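Side-chain contact in multicopper oxidase (Pseudomonas thermotolerans, PDB 6VOW), which probably couples the one-electron oxidation of phenolic or similar substrates to the reduction of dioxygen to water, as laccases of the multicopper oxidase family do: residues F437-I442 and T447-A452. Residues are numbered along the deposited sequence; the frame is centred on the assembly and turned at random.
Sequences FHCHVI and TGLMAA. With CU (copper (II) ion), chain D; C2O (Cu-O-Cu linkage), chain B.
Leu449 presses one methyl, CD2, against CB of Cys439 at 3.3 Å, tighter than ordinary van der Waals contact, and the same methyl lies 3.3 Å from the copper ion bound by Cys439. With chi1 at 167°, SG swings opposite the backbone N and reaches this copper at 2.2 Å; it also accepts the N-H of Val441, and His388 and His444 are the metal's other protein ligands. The N-H of Cys439 donates to Leu449 O (3.1 Å), while Phe437 and Ala451 exchange two backbone hydrogen bonds as an antiparallel hydrogen-bonded pair. His438 and partly exposed Met450 form a non-hydrogen-bonded pair, close at their CB atoms (3.5 Å) but looser farther out. Extended chi1 and chi2 (171° and 153°) carry Met450 SD alongside the histidine to an oblique position no nearer than 4.0 Å to a ring atom, CG, and the bend at chi3 turns CE away. An alanine at Met450 would keep the CB contact but lose CG and SD, probably leaving a gap beside the His438 ring. The ring has other holds: ND1 donates an almost straight bond (2.6 Å) to Cys439 O from above the carbonyl plane, and NE2 binds one copper of the Cu-O-Cu linkage, whose other copper takes His440 NE2. This His-Cys-His sequence is the signature of multicopper oxidases, in whose cupredoxin-like domain it probably carries electrons from the type 1 copper to the trinuclear cluster.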
ATOM      1  N   PHE A 437       5.725  10.930   6.714  1.00 48.83           N
ATOM      2  CA  PHE A 437       4.531  11.456   6.127  1.00 47.99           C
ATOM      3  C   PHE A 437       4.902  11.897   4.739  1.00 47.86           C
ATOM      4  O   PHE A 437       5.676  12.801   4.574  1.00 48.66           O
ATOM      5  CB  PHE A 437       4.095  12.609   6.938  1.00 43.18           C
ATOM      6  CG  PHE A 437       2.853  13.243   6.477  1.00 47.99           C
ATOM      7  CD1 PHE A 437       1.751  12.507   6.145  1.00 50.30           C
ATOM      8  CD2 PHE A 437       2.759  14.634   6.484  1.00 56.33           C
ATOM      9  CE1 PHE A 437       0.576  13.128   5.759  1.00 52.27           C
ATOM     10  CE2 PHE A 437       1.580  15.271   6.130  1.00 53.54           C
ATOM     11  CZ  PHE A 437       0.482  14.505   5.768  1.00 56.79           C
ATOM     12  N   HIS A 438       4.426  11.159   3.768  1.00 38.60           N
ATOM     13  CA  HIS A 438       4.960  11.328   2.454  1.00 37.76           C
ATOM     14  C   HIS A 438       4.035  10.861   1.308  1.00 47.01           C
ATOM     15  O   HIS A 438       3.064  10.065   1.470  1.00 43.46           O
ATOM     16  CB  HIS A 438       6.356  10.698   2.391  1.00 43.63           C
ATOM     17  CG  HIS A 438       6.310   9.214   2.347  1.00 44.98           C
ATOM     18  ND1 HIS A 438       6.027   8.530   1.198  1.00 56.72           N
ATOM     19  CD2 HIS A 438       6.370   8.289   3.328  1.00 61.11           C
ATOM     20  CE1 HIS A 438       5.984   7.241   1.445  1.00 57.55           C
ATOM     21  NE2 HIS A 438       6.190   7.075   2.727  1.00 56.10           N
ATOM     22  N   CYS A 439       4.334  11.386   0.110  1.00 49.34           N
ATOM     23  CA  CYS A 439       3.638  10.944  -1.061  1.00 43.28           C
ATOM     24  C   CYS A 439       4.218   9.574  -1.328  1.00 42.65           C
ATOM     25  O   CYS A 439       5.450   9.355  -1.187  1.00 38.81           O
ATOM     26  CB  CYS A 439       3.871  11.839  -2.268  1.00 52.04           C
ATOM     27  SG  CYS A 439       3.288  11.017  -3.773  1.00 46.27           S
ATOM     28  N   HIS A 440       3.351   8.640  -1.692  1.00 41.37           N
ATOM     29  CA  HIS A 440       3.808   7.246  -1.946  1.00 38.86           C
ATOM     30  C   HIS A 440       4.152   6.921  -3.441  1.00 44.77           C
ATOM     31  O   HIS A 440       4.296   5.734  -3.864  1.00 46.07           O
ATOM     32  CB  HIS A 440       2.826   6.278  -1.302  1.00 37.65           C
ATOM     33  CG  HIS A 440       3.515   5.072  -0.712  1.00 42.87           C
ATOM     34  ND1 HIS A 440       4.096   4.107  -1.508  1.00 50.51           N
ATOM     35  CD2 HIS A 440       3.807   4.736   0.574  1.00 46.22           C
ATOM     36  CE1 HIS A 440       4.698   3.219  -0.732  1.00 54.48           C
ATOM     37  NE2 HIS A 440       4.515   3.565   0.535  1.00 53.08           N
ATOM     38  N   VAL A 441       4.295   7.996  -4.236  1.00 44.24           N
ATOM     39  CA  VAL A 441       4.852   7.914  -5.588  1.00 42.40           C
ATOM     40  C   VAL A 441       6.279   8.072  -5.196  1.00 43.37           C
ATOM     41  O   VAL A 441       6.671   9.125  -4.600  1.00 45.01           O
ATOM     42  CB  VAL A 441       4.369   9.044  -6.518  1.00 45.87           C
ATOM     43  CG1 VAL A 441       5.204   9.098  -7.777  1.00 44.64           C
ATOM     44  CG2 VAL A 441       2.906   8.801  -6.943  1.00 40.66           C
ATOM     45  N   ILE A 442       7.029   6.990  -5.411  1.00 39.54           N
ATOM     46  CA  ILE A 442       8.338   6.845  -4.758  1.00 50.20           C
ATOM     47  C   ILE A 442       9.322   7.920  -5.206  1.00 46.85           C
ATOM     48  O   ILE A 442      10.080   8.440  -4.411  1.00 60.37           O
ATOM     49  CB  ILE A 442       8.958   5.438  -4.960  1.00 52.51           C
ATOM     50  CG1 ILE A 442       8.001   4.298  -4.522  1.00 51.61           C
ATOM     51  CG2 ILE A 442      10.306   5.367  -4.245  1.00 56.74           C
ATOM     52  CD1 ILE A 442       7.603   4.343  -3.032  1.00 47.52           C
ATOM     53  N   THR A 447      12.236  12.887  -4.150  1.00 49.09           N
ATOM     54  CA  THR A 447      12.651  14.188  -4.651  1.00 45.62           C
ATOM     55  C   THR A 447      12.021  15.252  -3.811  1.00 49.78           C
ATOM     56  O   THR A 447      11.729  16.320  -4.331  1.00 51.18           O
ATOM     57  CB  THR A 447      12.357  14.368  -6.160  1.00 52.16           C
ATOM     58  OG1 THR A 447      10.948  14.260  -6.465  1.00 53.80           O
ATOM     59  CG2 THR A 447      13.134  13.322  -6.922  1.00 47.36           C
ATOM     60  N   GLY A 448      11.762  14.963  -2.529  1.00 52.63           N
ATOM     61  CA  GLY A 448      11.331  16.010  -1.604  1.00 49.56           C
ATOM     62  C   GLY A 448       9.985  15.918  -0.868  1.00 55.14           C
ATOM     63  O   GLY A 448       9.782  16.628   0.130  1.00 49.04           O
ATOM     64  N   LEU A 449       9.053  15.088  -1.333  1.00 56.02           N
ATOM     65  CA  LEU A 449       7.684  15.127  -0.803  1.00 49.02           C
ATOM     66  C   LEU A 449       7.548  14.173   0.390  1.00 52.66           C
ATOM     67  O   LEU A 449       6.871  13.139   0.343  1.00 47.70           O
ATOM     68  CB  LEU A 449       6.700  14.798  -1.915  1.00 46.44           C
ATOM     69  CG  LEU A 449       5.253  15.223  -1.763  1.00 65.24           C
ATOM     70  CD1 LEU A 449       5.183  16.687  -1.329  1.00 73.61           C
ATOM     71  CD2 LEU A 449       4.518  14.996  -3.094  1.00 68.15           C
ATOM     72  N   MET A 450       8.221  14.549   1.477  1.00 44.85           N
ATOM     73  CA  MET A 450       8.230  13.777   2.674  1.00 48.71           C
ATOM     74  C   MET A 450       8.525  14.687   3.833  1.00 57.54           C
ATOM     75  O   MET A 450       9.266  15.685   3.716  1.00 53.52           O
ATOM     76  CB  MET A 450       9.209  12.638   2.597  1.00 44.83           C
ATOM     77  CG  MET A 450       9.457  11.891   3.885  1.00 55.44           C
ATOM     78  SD  MET A 450       9.948  10.185   3.585  1.00 62.56           S
ATOM     79  CE  MET A 450      11.677  10.224   3.110  1.00 68.99           C
ATOM     80  N   ALA A 451       7.896  14.369   4.941  1.00 56.48           N
ATOM     81  CA  ALA A 451       8.202  15.034   6.152  1.00 49.79           C
ATOM     82  C   ALA A 451       8.083  14.037   7.277  1.00 51.44           C
ATOM     83  O   ALA A 451       7.753  12.864   7.085  1.00 52.41           O
ATOM     84  CB  ALA A 451       7.251  16.166   6.325  1.00 55.05           C
ATOM     85  N   ALA A 452       8.417  14.497   8.454  1.00 53.91           N
ATOM     86  CA  ALA A 452       8.356  13.689   9.629  1.00 51.50           C
ATOM     87  C   ALA A 452       7.468  14.415  10.654  1.00 53.85           C
ATOM     88  O   ALA A 452       7.549  15.644  10.826  1.00 55.70           O
ATOM     89  CB  ALA A 452       9.760  13.454  10.157  1.00 51.61           C
TER
HETATM   90 CU    CU D 503       3.260  12.723  -5.186  1.00 51.46          CU
HETATM   91 CU2  C2O B 501       4.473   2.078   1.959  1.00 46.92          CU
HETATM   92 CU3  C2O B 501       6.849   5.403   4.068  1.00 49.24          CU
HETATM   93  O1  C2O B 501       5.549   3.849   2.975  1.00 42.25           O